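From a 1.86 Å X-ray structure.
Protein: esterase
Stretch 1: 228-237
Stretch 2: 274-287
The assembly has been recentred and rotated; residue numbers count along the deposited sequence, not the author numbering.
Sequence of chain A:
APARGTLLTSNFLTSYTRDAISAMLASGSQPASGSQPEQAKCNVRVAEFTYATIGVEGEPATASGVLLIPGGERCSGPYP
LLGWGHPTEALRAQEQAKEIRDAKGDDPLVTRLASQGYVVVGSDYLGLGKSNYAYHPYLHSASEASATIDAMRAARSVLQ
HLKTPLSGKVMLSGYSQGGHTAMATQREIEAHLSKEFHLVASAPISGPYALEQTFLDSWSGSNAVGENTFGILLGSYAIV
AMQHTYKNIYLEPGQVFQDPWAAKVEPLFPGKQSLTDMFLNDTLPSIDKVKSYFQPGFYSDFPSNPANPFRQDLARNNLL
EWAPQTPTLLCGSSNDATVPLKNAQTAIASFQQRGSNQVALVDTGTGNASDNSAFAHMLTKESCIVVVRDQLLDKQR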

# COMPACT_ATOMS: atom_id res chain seq x y z
N ASN A 228 -18.65 0.23 -6.70
CA ASN A 228 -17.40 0.79 -6.19
C ASN A 228 -17.80 1.82 -5.14
O ASN A 228 -17.62 3.03 -5.31
CB ASN A 228 -16.62 1.46 -7.33
CG ASN A 228 -15.34 2.10 -6.85
OD1 ASN A 228 -14.66 1.56 -5.97
ND2 ASN A 228 -15.00 3.25 -7.43
N THR A 229 -18.35 1.30 -4.05
CA THR A 229 -18.86 2.07 -2.93
C THR A 229 -17.98 3.20 -2.39
O THR A 229 -18.49 4.26 -2.02
CB THR A 229 -19.21 1.11 -1.78
OG1 THR A 229 -20.01 0.04 -2.31
CG2 THR A 229 -19.98 1.82 -0.68
N PHE A 230 -16.67 2.98 -2.34
CA PHE A 230 -15.76 3.99 -1.81
C PHE A 230 -15.15 4.85 -2.92
O PHE A 230 -14.19 5.58 -2.68
CB PHE A 230 -14.65 3.30 -1.02
CG PHE A 230 -15.14 2.18 -0.14
CD1 PHE A 230 -16.17 2.38 0.77
CD2 PHE A 230 -14.57 0.91 -0.23
CE1 PHE A 230 -16.63 1.34 1.58
CE2 PHE A 230 -15.03 -0.14 0.57
CZ PHE A 230 -16.06 0.08 1.47
N GLY A 231 -15.74 4.78 -4.11
CA GLY A 231 -15.24 5.53 -5.25
C GLY A 231 -15.12 7.04 -5.12
O GLY A 231 -14.15 7.63 -5.61
N ILE A 232 -16.08 7.68 -4.47
CA ILE A 232 -16.02 9.13 -4.32
C ILE A 232 -14.84 9.53 -3.44
O ILE A 232 -14.14 10.50 -3.73
CB ILE A 232 -17.33 9.69 -3.74
CG1 ILE A 232 -18.45 9.51 -4.77
CG2 ILE A 232 -17.17 11.16 -3.37
CD1 ILE A 232 -19.77 10.10 -4.35
N LEU A 233 -14.61 8.77 -2.37
CA LEU A 233 -13.51 9.05 -1.46
C LEU A 233 -12.15 8.75 -2.10
O LEU A 233 -11.26 9.60 -2.11
CB LEU A 233 -13.66 8.21 -0.18
CG LEU A 233 -14.87 8.52 0.71
CD1 LEU A 233 -14.99 7.47 1.81
CD2 LEU A 233 -14.72 9.91 1.32
N LEU A 234 -12.00 7.54 -2.64
CA LEU A 234 -10.74 7.15 -3.28
C LEU A 234 -10.46 7.96 -4.54
O LEU A 234 -9.32 8.34 -4.80
CB LEU A 234 -10.78 5.65 -3.60
CG LEU A 234 -10.95 4.74 -2.39
CD1 LEU A 234 -11.10 3.29 -2.83
CD2 LEU A 234 -9.77 4.90 -1.46
N GLY A 235 -11.50 8.23 -5.32
CA GLY A 235 -11.33 9.01 -6.53
C GLY A 235 -10.91 10.43 -6.20
O GLY A 235 -10.05 11.00 -6.87
N SER A 236 -11.51 11.01 -5.16
CA SER A 236 -11.17 12.36 -4.75
C SER A 236 -9.73 12.43 -4.25
O SER A 236 -9.00 13.37 -4.57
CB SER A 236 -12.14 12.85 -3.67
OG SER A 236 -13.46 12.96 -4.19
N TYR A 237 -9.32 11.44 -3.47
CA TYR A 237 -7.95 11.42 -2.96
C TYR A 237 -6.98 11.40 -4.15
O TYR A 237 -6.00 12.14 -4.19
CB TYR A 237 -7.74 10.17 -2.09
CG TYR A 237 -6.61 10.26 -1.07
CD1 TYR A 237 -6.56 9.39 0.02
CD2 TYR A 237 -5.61 11.23 -1.18
CE1 TYR A 237 -5.56 9.48 0.98
CE2 TYR A 237 -4.60 11.34 -0.21
CZ TYR A 237 -4.59 10.46 0.87
OH TYR A 237 -3.62 10.56 1.84
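Stretch 2 274-287: SLTDMFLNDTLPSI

Two segments far apart in sequence often pack with hardly any polar contact between them, and the esterase offers a compact example. Stretch 1 opens with a type I turn from Asn-228 to Gly-231, closed by a bond of 2.8 Å from Gly-231 N to Asn-228 O, and runs on into a helix from 231 with Phe-230 at its N-cap position. Stretch 2 is a short helix, 275-280, followed by a chain that becomes extended from Leu-284 to Ser-286 before Ile-287 returns to helical torsions. Ser-274 caps the short helix, its OG accepting from Asp-277 N at 3.1 Å. The two helices run in largely opposed senses, with 132° between their directions, and their axes come no closer than 10.8 Å. Such a gap must be filled by side chains, and together the stretches bury 703 Å².

Leu-233 has the largest covered area, 109 Å². Its CA-to-CB bond points toward stretch 2, and with chi1 in the m well and chi2 in t, its methyls reach the helix and the segment after it: CD1 lies 3.8 Å from Phe-279 CB, while CD2 lies 3.9 Å from Met-278 CB and 3.8 Å from Leu-284 CD1. Leu-275 adds to this packing, its CD2 4.2 Å from Leu-233 CB. One leucine thus touches both the short helix and the chain that leaves it.

Ile-232, one residue earlier, meets the extended part instead. Its CG2 is 4.0 Å from Leu-284 CB, its CD1 4.0 Å from Pro-285 CG, and its CG1 4.0 Å from Ile-287 CD1. Ile-287, the third large contributor, points toward stretch 1 and lies against the turn, with CG1 3.7 Å from Asn-228 O and CD1 4.1 Å from Gly-231 CA. Here the backbones come near, the CA atoms of Thr-229 and Ile-287 being 5.8 Å apart. No direct hydrogen bond joins the stretches; a water bridges them instead, donating to Thr-229 O at 2.7 Å and accepting from Ile-287 N at 2.9 Å.

Aromatic packing extends the contact. The edge of Phe-230 is directed at the face of Phe-279, with planes at 87° and ring centroids 5.2 Å apart, and Thr-229 CG2 approaches Phe-279 CZ to 3.6 Å. The general lesson is that neighbouring residues on one helix can address different parts of a partner: Ile-232 packs on the chain from Leu-284 to Ile-287, whereas Leu-233 reaches the helix as well and shares Leu-284 with it.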

# COMPACT_ATOMS: atom_id res chain seq x y z
N SER A 274 -10.21 10.19 9.09
CA SER A 274 -9.83 8.91 8.52
C SER A 274 -10.89 8.62 7.46
O SER A 274 -11.97 9.20 7.50
CB SER A 274 -9.87 7.82 9.58
OG SER A 274 -11.20 7.61 10.03
N LEU A 275 -10.59 7.72 6.52
CA LEU A 275 -11.56 7.37 5.48
C LEU A 275 -12.78 6.72 6.12
O LEU A 275 -13.91 6.89 5.64
CB LEU A 275 -10.93 6.41 4.48
CG LEU A 275 -9.91 7.02 3.52
CD1 LEU A 275 -9.27 5.92 2.68
CD2 LEU A 275 -10.59 8.05 2.63
N THR A 276 -12.55 5.97 7.19
CA THR A 276 -13.63 5.30 7.91
C THR A 276 -14.62 6.33 8.42
O THR A 276 -15.84 6.19 8.25
CB THR A 276 -13.09 4.51 9.12
OG1 THR A 276 -12.30 3.41 8.67
CG2 THR A 276 -14.24 3.99 9.97
N ASP A 277 -14.09 7.37 9.06
CA ASP A 277 -14.91 8.45 9.60
C ASP A 277 -15.69 9.15 8.48
O ASP A 277 -16.89 9.39 8.60
CB ASP A 277 -14.03 9.45 10.35
CG ASP A 277 -14.78 10.68 10.81
OD1 ASP A 277 -16.01 10.59 11.00
OD2 ASP A 277 -14.15 11.74 10.99
N MET A 278 -14.99 9.46 7.39
CA MET A 278 -15.64 10.13 6.27
C MET A 278 -16.78 9.30 5.68
O MET A 278 -17.84 9.84 5.37
CB MET A 278 -14.62 10.42 5.17
CG MET A 278 -13.66 11.55 5.49
SD MET A 278 -12.62 11.92 4.07
CE MET A 278 -10.99 11.55 4.73
N PHE A 279 -16.56 8.00 5.53
CA PHE A 279 -17.59 7.15 4.97
C PHE A 279 -18.79 6.93 5.89
O PHE A 279 -19.93 6.92 5.44
CB PHE A 279 -17.01 5.79 4.58
CG PHE A 279 -18.00 4.90 3.87
CD1 PHE A 279 -18.49 5.27 2.62
CD2 PHE A 279 -18.46 3.74 4.46
CE1 PHE A 279 -19.44 4.48 1.97
CE2 PHE A 279 -19.41 2.94 3.82
CZ PHE A 279 -19.90 3.32 2.58
N LEU A 280 -18.53 6.75 7.18
CA LEU A 280 -19.62 6.52 8.13
C LEU A 280 -20.45 7.77 8.37
O LEU A 280 -21.66 7.68 8.58
CB LEU A 280 -19.06 6.01 9.46
CG LEU A 280 -20.07 5.78 10.60
CD1 LEU A 280 -21.07 4.72 10.18
CD2 LEU A 280 -19.34 5.35 11.87
N ASN A 281 -19.82 8.94 8.33
CA ASN A 281 -20.54 10.18 8.59
C ASN A 281 -20.89 11.03 7.37
O ASN A 281 -21.20 12.22 7.50
CB ASN A 281 -19.77 11.00 9.62
CG ASN A 281 -19.64 10.26 10.94
OD1 ASN A 281 -20.65 9.89 11.56
ND2 ASN A 281 -18.41 10.03 11.38
N ASP A 282 -20.86 10.41 6.19
CA ASP A 282 -21.21 11.08 4.95
C ASP A 282 -20.53 12.43 4.73
O ASP A 282 -21.18 13.40 4.36
CB ASP A 282 -22.73 11.30 4.87
CG ASP A 282 -23.51 10.05 5.21
OD1 ASP A 282 -23.20 8.97 4.66
OD2 ASP A 282 -24.46 10.15 6.02
N THR A 283 -19.22 12.50 4.95
CA THR A 283 -18.52 13.76 4.75
C THR A 283 -18.67 14.19 3.29
O THR A 283 -18.81 15.38 2.99
CB THR A 283 -17.03 13.64 5.11
OG1 THR A 283 -16.41 12.67 4.26
CG2 THR A 283 -16.88 13.22 6.55
N LEU A 284 -18.63 13.22 2.39
CA LEU A 284 -18.80 13.46 0.97
C LEU A 284 -20.01 12.64 0.53
O LEU A 284 -20.41 11.70 1.21
CB LEU A 284 -17.56 13.02 0.18
CG LEU A 284 -16.25 13.75 0.49
CD1 LEU A 284 -15.15 13.24 -0.44
CD2 LEU A 284 -16.44 15.25 0.31
N PRO A 285 -20.62 13.00 -0.61
CA PRO A 285 -21.79 12.23 -1.05
C PRO A 285 -21.48 10.76 -1.35
O PRO A 285 -20.33 10.39 -1.59
CB PRO A 285 -22.27 12.99 -2.28
CG PRO A 285 -21.01 13.63 -2.80
CD PRO A 285 -20.32 14.09 -1.55
N SER A 286 -22.51 9.93 -1.32
CA SER A 286 -22.35 8.51 -1.61
C SER A 286 -22.21 8.33 -3.12
O SER A 286 -22.56 9.22 -3.90
CB SER A 286 -23.54 7.72 -1.06
OG SER A 286 -24.77 8.35 -1.38
N ILE A 287 -21.69 7.17 -3.53
CA ILE A 287 -21.45 6.87 -4.94
C ILE A 287 -22.66 7.05 -5.88
O ILE A 287 -22.49 7.38 -7.05
CB ILE A 287 -20.91 5.43 -5.09
CG1 ILE A 287 -20.29 5.25 -6.48
CG2 ILE A 287 -22.01 4.42 -4.83
CD1 ILE A 287 -19.06 6.11 -6.71
O HOH W 1 -20.88 5.38 -1.46